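Local coordinates for protein putative c-1-tetrahydrofolate synthase, cytoplasmic (Leishmania major, PDB 4A26) that probably oxidises 5,10-methylenetetrahydrofolate with NAD(P)+ and hydrolyses the resulting methenyl form, as a bifunctional dehydrogenase/cyclohydrolase homodimer of one-carbon metabolism, at residues A[167-172]-A[206-211]; A[171-176]-A[195-200]. One frame throughout, in Å; residues are numbered along the deposited sequence.

Contact 1. Residues A[167-172]-A[206-211]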
ATOM      1  N   ARG A 167      13.045 -14.778   2.489  1.00 28.40           N
ATOM      2  CA  ARG A 167      12.562 -14.021   3.631  1.00 27.70           C
ATOM      3  C   ARG A 167      13.263 -12.668   3.615  1.00 26.69           C
ATOM      4  O   ARG A 167      14.450 -12.583   3.310  1.00 26.73           O
ATOM      5  CB  ARG A 167      12.845 -14.771   4.933  1.00 28.06           C
ATOM      6  CG  ARG A 167      12.253 -16.178   4.959  1.00 29.86           C
ATOM      7  CD  ARG A 167      12.752 -17.027   6.118  1.00 30.64           C
ATOM      8  NE  ARG A 167      11.982 -16.797   7.337  1.00 31.66           N
ATOM      9  CZ  ARG A 167      11.882 -17.658   8.355  1.00 33.56           C
ATOM     10  NH1 ARG A 167      12.503 -18.836   8.328  1.00 34.77           N
ATOM     11  NH2 ARG A 167      11.146 -17.337   9.415  1.00 33.78           N
ATOM     12  N   ALA A 168      12.518 -11.611   3.924  1.00 26.13           N
ATOM     13  CA  ALA A 168      13.049 -10.251   3.885  1.00 25.29           C
ATOM     14  C   ALA A 168      12.607  -9.464   5.107  1.00 24.99           C
ATOM     15  O   ALA A 168      11.489  -9.632   5.600  1.00 25.58           O
ATOM     16  CB  ALA A 168      12.589  -9.541   2.614  1.00 25.24           C
ATOM     17  N   VAL A 169      13.491  -8.598   5.588  1.00 24.39           N
ATOM     18  CA  VAL A 169      13.158  -7.685   6.669  1.00 24.28           C
ATOM     19  C   VAL A 169      13.471  -6.261   6.232  1.00 23.84           C
ATOM     20  O   VAL A 169      14.584  -5.968   5.819  1.00 23.63           O
ATOM     21  CB  VAL A 169      13.933  -8.026   7.949  1.00 24.72           C
ATOM     22  CG1 VAL A 169      13.683  -6.979   9.023  1.00 24.88           C
ATOM     23  CG2 VAL A 169      13.538  -9.413   8.444  1.00 24.86           C
ATOM     24  N   VAL A 170      12.465  -5.394   6.296  1.00 23.88           N
ATOM     25  CA  VAL A 170      12.642  -3.974   6.043  1.00 23.73           C
ATOM     26  C   VAL A 170      12.664  -3.268   7.386  1.00 24.64           C
ATOM     27  O   VAL A 170      11.649  -3.221   8.082  1.00 25.51           O
ATOM     28  CB  VAL A 170      11.499  -3.397   5.182  1.00 23.72           C
ATOM     29  CG1 VAL A 170      11.719  -1.903   4.934  1.00 23.93           C
ATOM     30  CG2 VAL A 170      11.381  -4.156   3.862  1.00 22.47           C
ATOM     31  N   LEU A 171      13.831  -2.752   7.764  1.00 24.89           N
ATOM     32  CA  LEU A 171      13.961  -1.953   8.975  1.00 25.99           C
ATOM     33  C   LEU A 171      13.476  -0.540   8.676  1.00 26.75           C
ATOM     34  O   LEU A 171      14.168   0.233   8.024  1.00 26.52           O
ATOM     35  CB  LEU A 171      15.412  -1.922   9.465  1.00 26.27           C
ATOM     36  CG  LEU A 171      16.060  -3.275   9.770  1.00 25.68           C
ATOM     37  CD1 LEU A 171      17.485  -3.068  10.226  1.00 26.34           C
ATOM     38  CD2 LEU A 171      15.284  -4.047  10.816  1.00 25.29           C
ATOM     39  N   GLY A 172      12.272  -0.222   9.147  1.00 27.89           N
ATOM     40  CA  GLY A 172      11.689   1.109   8.975  1.00 28.98           C
ATOM     41  C   GLY A 172      10.456   1.080   8.094  1.00 28.59           C
ATOM     42  O   GLY A 172      10.406   0.333   7.117  1.00 27.45           O
ATOM     43  N   ASP A 206      15.309 -11.468  16.078  1.00 31.93           N
ATOM     44  CA  ASP A 206      14.801 -12.786  15.682  1.00 31.70           C
ATOM     45  C   ASP A 206      14.428 -12.822  14.204  1.00 30.54           C
ATOM     46  O   ASP A 206      14.766 -13.773  13.499  1.00 30.28           O
ATOM     47  CB  ASP A 206      13.598 -13.199  16.540  1.00 32.58           C
ATOM     48  CG  ASP A 206      13.152 -14.637  16.277  1.00 32.90           C
ATOM     49  OD1 ASP A 206      14.024 -15.517  16.120  1.00 33.69           O
ATOM     50  OD2 ASP A 206      11.928 -14.892  16.234  1.00 32.93           O
ATOM     51  N   TYR A 207      13.742 -11.780  13.740  1.00 30.22           N
ATOM     52  CA  TYR A 207      13.379 -11.664  12.328  1.00 29.30           C
ATOM     53  C   TYR A 207      14.613 -11.618  11.429  1.00 28.71           C
ATOM     54  O   TYR A 207      14.663 -12.306  10.406  1.00 28.51           O
ATOM     55  CB  TYR A 207      12.525 -10.420  12.079  1.00 29.29           C
ATOM     56  CG  TYR A 207      11.088 -10.528  12.550  1.00 30.02           C
ATOM     57  CD1 TYR A 207      10.218 -11.456  11.988  1.00 30.15           C
ATOM     58  CD2 TYR A 207      10.594  -9.682  13.535  1.00 30.98           C
ATOM     59  CE1 TYR A 207       8.897 -11.547  12.406  1.00 31.53           C
ATOM     60  CE2 TYR A 207       9.277  -9.769  13.964  1.00 32.45           C
ATOM     61  CZ  TYR A 207       8.433 -10.701  13.396  1.00 32.62           C
ATOM     62  OH  TYR A 207       7.124 -10.785  13.818  1.00 34.61           O
ATOM     63  N   LEU A 208      15.603 -10.811  11.813  1.00 28.86           N
ATOM     64  CA  LEU A 208      16.852 -10.692  11.042  1.00 28.51           C
ATOM     65  C   LEU A 208      17.641 -12.002  10.967  1.00 28.96           C
ATOM     66  O   LEU A 208      18.359 -12.238   9.996  1.00 28.69           O
ATOM     67  CB  LEU A 208      17.754  -9.594  11.627  1.00 29.05           C
ATOM     68  CG  LEU A 208      17.456  -8.148  11.236  1.00 28.34           C
ATOM     69  CD1 LEU A 208      18.369  -7.225  12.004  1.00 28.57           C
ATOM     70  CD2 LEU A 208      17.622  -7.931   9.739  1.00 26.92           C
ATOM     71  N   ARG A 209      17.508 -12.843  11.994  1.00 29.82           N
ATOM     72  CA  ARG A 209      18.236 -14.114  12.073  1.00 30.49           C
ATOM     73  C   ARG A 209      18.009 -14.997  10.844  1.00 29.99           C
ATOM     74  O   ARG A 209      18.904 -15.742  10.442  1.00 30.63           O
ATOM     75  CB  ARG A 209      17.835 -14.878  13.339  1.00 31.43           C
ATOM     76  CG  ARG A 209      18.674 -16.125  13.619  1.00 33.44           C
ATOM     77  CD  ARG A 209      18.275 -16.819  14.925  1.00 35.82           C
ATOM     78  NE  ARG A 209      16.843 -17.123  14.994  1.00 37.05           N
ATOM     79  CZ  ARG A 209      16.234 -18.108  14.328  1.00 38.63           C
ATOM     80  NH1 ARG A 209      16.916 -18.918  13.514  1.00 39.34           N
ATOM     81  NH2 ARG A 209      14.924 -18.286  14.473  1.00 38.61           N
ATOM     82  N   THR A 210      16.816 -14.915  10.255  1.00 29.12           N
ATOM     83  CA  THR A 210      16.468 -15.732   9.092  1.00 29.00           C
ATOM     84  C   THR A 210      16.288 -14.920   7.801  1.00 27.93           C
ATOM     85  O   THR A 210      15.852 -15.465   6.789  1.00 27.94           O
ATOM     86  CB  THR A 210      15.182 -16.532   9.360  1.00 29.34           C
ATOM     87  OG1 THR A 210      14.069 -15.636   9.448  1.00 29.64           O
ATOM     88  CG2 THR A 210      15.304 -17.322  10.659  1.00 30.23           C
ATOM     89  N   ALA A 211      16.650 -13.637   7.831  1.00 27.10           N
ATOM     90  CA  ALA A 211      16.426 -12.738   6.695  1.00 26.23           C
ATOM     91  C   ALA A 211      17.471 -12.931   5.608  1.00 26.48           C
ATOM     92  O   ALA A 211      18.648 -12.621   5.804  1.00 26.70           O
ATOM     93  CB  ALA A 211      16.428 -11.287   7.153  1.00 25.74           C
TER
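V169 turns one methyl, CG2, into the angle between the last turn of helix 201-209 and the residues that follow it. CG2 lies 3.7 Å from CB of A211 and 3.9 Å from CB of Y207, and it also rests against the Y207 carbonyl oxygen. CG1, anti to the backbone N (chi1 174°), faces L208, whose CD2 lies 4.1 Å from V169 CG1; these two side chains cross at about a right angle. L208 continues onto V214 of the neighbouring strand, and V169 onto V195.

At the other end of the contact R167 reaches past T210. A bend at chi3 (85°) brings its guanidinium over the threonine, and OG1 of T210 stands over the centre of one face, 3.2 Å from CZ of R167. Lying above the plane, OG1 makes no hydrogen bond with NE or NH2. The polar end of R167 belongs instead to the dimer interface: NH2 forms a salt bridge with D206 of the second subunit, and the group makes a cation-pi contact with Y207 of that subunit. D206 and Y207 of this chain meet R167 of the partner in the same way.

Helix 201-209 links strand 191-195 to strand 213-216 in a beta-alpha-beta crossover and packs across strand 167-171, which lies between them in the parallel sheet of a Rossmann-type NAD(P)-binding domain.

Contact 2. Residues A[171-176]-A[195-200]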
ATOM      1  N   LEU A 171      13.831  -2.752   7.764  1.00 24.89           N
ATOM      2  CA  LEU A 171      13.961  -1.953   8.975  1.00 25.99           C
ATOM      3  C   LEU A 171      13.476  -0.540   8.676  1.00 26.75           C
ATOM      4  O   LEU A 171      14.168   0.233   8.024  1.00 26.52           O
ATOM      5  CB  LEU A 171      15.412  -1.922   9.465  1.00 26.27           C
ATOM      6  CG  LEU A 171      16.060  -3.275   9.770  1.00 25.68           C
ATOM      7  CD1 LEU A 171      17.485  -3.068  10.226  1.00 26.34           C
ATOM      8  CD2 LEU A 171      15.284  -4.047  10.816  1.00 25.29           C
ATOM      9  N   GLY A 172      12.272  -0.222   9.147  1.00 27.89           N
ATOM     10  CA  GLY A 172      11.689   1.109   8.975  1.00 28.98           C
ATOM     11  C   GLY A 172      10.456   1.080   8.094  1.00 28.59           C
ATOM     12  O   GLY A 172      10.406   0.333   7.117  1.00 27.45           O
ATOM     13  N   ARG A 173       9.476   1.911   8.442  1.00 29.95           N
ATOM     14  CA  ARG A 173       8.172   1.942   7.772  1.00 30.13           C
ATOM     15  C   ARG A 173       7.849   3.327   7.199  1.00 30.95           C
ATOM     16  O   ARG A 173       6.689   3.671   6.999  1.00 31.77           O
ATOM     17  CB  ARG A 173       7.077   1.503   8.750  1.00 31.47           C
ATOM     18  CG  ARG A 173       7.023   2.294  10.047  1.00 33.68           C
ATOM     19  CD  ARG A 173       5.825   1.885  10.890  1.00 35.58           C
ATOM     20  NE  ARG A 173       5.869   2.439  12.240  1.00 37.36           N
ATOM     21  CZ  ARG A 173       4.958   2.203  13.180  1.00 40.01           C
ATOM     22  NH1 ARG A 173       3.905   1.429  12.928  1.00 40.34           N
ATOM     23  NH2 ARG A 173       5.093   2.747  14.384  1.00 42.32           N
ATOM     24  N   SER A 174       8.888   4.109   6.922  1.00 30.91           N
ATOM     25  CA  SER A 174       8.730   5.466   6.419  1.00 31.82           C
ATOM     26  C   SER A 174       8.050   5.472   5.060  1.00 31.30           C
ATOM     27  O   SER A 174       8.290   4.591   4.239  1.00 30.08           O
ATOM     28  CB  SER A 174      10.097   6.140   6.308  1.00 31.63           C
ATOM     29  OG  SER A 174      10.981   5.368   5.517  1.00 29.50           O
ATOM     30  N   ASN A 175       7.207   6.476   4.831  1.00 32.98           N
ATOM     31  CA  ASN A 175       6.519   6.661   3.549  1.00 32.86           C
ATOM     32  C   ASN A 175       7.467   6.694   2.363  1.00 31.42           C
ATOM     33  O   ASN A 175       7.136   6.195   1.288  1.00 30.72           O
ATOM     34  CB  ASN A 175       5.728   7.977   3.550  1.00 35.00           C
ATOM     35  CG  ASN A 175       4.491   7.921   4.416  1.00 36.94           C
ATOM     36  OD1 ASN A 175       4.087   6.851   4.885  1.00 37.03           O
ATOM     37  ND2 ASN A 175       3.870   9.076   4.629  1.00 38.76           N
ATOM     38  N   ILE A 176       8.639   7.285   2.574  1.00 31.43           N
ATOM     39  CA  ILE A 176       9.569   7.611   1.495  1.00 30.63           C
ATOM     40  C   ILE A 176      10.421   6.417   1.047  1.00 28.89           C
ATOM     41  O   ILE A 176      10.865   6.376  -0.103  1.00 28.56           O
ATOM     42  CB  ILE A 176      10.482   8.812   1.907  1.00 31.73           C
ATOM     43  CG1 ILE A 176       9.637  10.084   2.131  1.00 33.96           C
ATOM     44  CG2 ILE A 176      11.542   9.086   0.858  1.00 30.66           C
ATOM     45  CD1 ILE A 176       9.008  10.208   3.528  1.00 35.47           C
ATOM     46  N   VAL A 195       9.936  -4.101  10.279  1.00 24.37           N
ATOM     47  CA  VAL A 195      10.288  -3.734  11.647  1.00 25.38           C
ATOM     48  C   VAL A 195      10.229  -2.211  11.792  1.00 26.53           C
ATOM     49  O   VAL A 195      10.591  -1.475  10.860  1.00 25.78           O
ATOM     50  CB  VAL A 195      11.696  -4.242  12.026  1.00 24.82           C
ATOM     51  CG1 VAL A 195      12.015  -3.884  13.466  1.00 26.12           C
ATOM     52  CG2 VAL A 195      11.796  -5.744  11.819  1.00 23.29           C
ATOM     53  N   HIS A 196       9.775  -1.754  12.961  1.00 28.31           N
ATOM     54  CA  HIS A 196       9.548  -0.330  13.223  1.00 29.96           C
ATOM     55  C   HIS A 196       9.705   0.007  14.716  1.00 32.27           C
ATOM     56  O   HIS A 196      10.081  -0.853  15.514  1.00 32.43           O
ATOM     57  CB  HIS A 196       8.158   0.073  12.700  1.00 30.67           C
ATOM     58  CG  HIS A 196       7.066  -0.891  13.058  1.00 31.36           C
ATOM     59  ND1 HIS A 196       6.536  -0.981  14.327  1.00 33.53           N
ATOM     60  CD2 HIS A 196       6.397  -1.799  12.308  1.00 30.73           C
ATOM     61  CE1 HIS A 196       5.594  -1.909  14.345  1.00 33.71           C
ATOM     62  NE2 HIS A 196       5.490  -2.421  13.132  1.00 32.06           N
ATOM     63  N   SER A 197       9.425   1.257  15.088  1.00 34.39           N
ATOM     64  CA  SER A 197       9.589   1.730  16.472  1.00 36.94           C
ATOM     65  C   SER A 197       8.833   0.904  17.513  1.00 38.28           C
ATOM     66  O   SER A 197       9.244   0.837  18.672  1.00 39.94           O
ATOM     67  CB  SER A 197       9.133   3.183  16.592  1.00 39.20           C
ATOM     68  OG  SER A 197       7.720   3.275  16.592  1.00 40.12           O
ATOM     69  N   GLY A 198       7.713   0.311  17.106  1.00 37.89           N
ATOM     70  CA  GLY A 198       6.938  -0.560  17.982  1.00 39.02           C
ATOM     71  C   GLY A 198       7.541  -1.943  18.136  1.00 37.52           C
ATOM     72  O   GLY A 198       7.214  -2.661  19.079  1.00 38.64           O
ATOM     73  N   THR A 199       8.423  -2.319  17.212  1.00 35.31           N
ATOM     74  CA  THR A 199       9.035  -3.647  17.220  1.00 34.04           C
ATOM     75  C   THR A 199      10.036  -3.784  18.359  1.00 35.21           C
ATOM     76  O   THR A 199      10.859  -2.903  18.585  1.00 35.78           O
ATOM     77  CB  THR A 199       9.760  -3.961  15.889  1.00 31.55           C
ATOM     78  OG1 THR A 199       8.920  -3.604  14.785  1.00 31.01           O
ATOM     79  CG2 THR A 199      10.114  -5.442  15.799  1.00 29.92           C
ATOM     80  N   SER A 200       9.945  -4.899  19.072  1.00 35.92           N
ATOM     81  CA  SER A 200      10.875  -5.214  20.141  1.00 37.20           C
ATOM     82  C   SER A 200      12.255  -5.484  19.555  1.00 35.87           C
ATOM     83  O   SER A 200      12.372  -5.920  18.402  1.00 34.13           O
ATOM     84  CB  SER A 200      10.385  -6.443  20.907  1.00 37.82           C
ATOM     85  OG  SER A 200      11.374  -6.925  21.796  1.00 39.18           O
TER
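The backbones of 171-176 and 195-200 run side by side for only a short distance, L171 pairing with V195 in a parallel bridge with their CA atoms 4.9 Å apart, before they diverge. One hydrogen bond joins them, from G172 N to V195 O (2.7 Å). Beyond it, H196 to T199 form a type I turn, closed by T199 N to H196 O; T199 OG1 also accepts from H196 N at 2.7 Å in a nearly straight bond.

On the face of the sheet that carries L171 and V195, the two side chains lie alongside each other, pointing the same way, with L171 CD2 3.8 Å from V195 CB. M204 of helix 201-209 touches both. Here two parallel strands of a Rossmann-type sheet reach their C-terminal ends and give way to loops leading into helices 178-187 and 201-209, the edge at which such domains generally bind the dinucleotide.

R173 extends from CG to NE across H196 and lays its guanidinium flat on the imidazole, centres 4.0 Å apart and planes at 12°, a stacked pair. NE of R173 sits 3.3 Å from H196 CB. The opposite face of the ring is covered by T199 OG1, while G198 N donates to ND1 near the ring plane (3.3 Å). R173 NH2 bonds to OD1 of N189 and H196 NE2 to the carbonyl oxygen of A190, both of the second subunit. The two bonds of the imidazole, at ND1 and NE2, together would limit rotation of the ring.

How the contacts relate
From the N terminus, strand 167-171 supplies contact 1, and its last residue, L171, with G172, also starts contact 2. The chain then passes through helix 178-187 and strand 191-195, and contact 2 closes this shorter loop as 195-200 returns beside the end of the first strand. Helix 201-209 follows, and contact 1 closes the longer loop, with 33 residues between its segments, so contact 2 nests within it. Their centres are about 12 Å apart and they meet directly: V195 N probably bonds to V170 O. Contact 1 joins strand 167-171 to the end of helix 201-209; contact 2 joins the C-terminal ends of strands 167-171 and 191-195 and their following loops. Both border the second subunit.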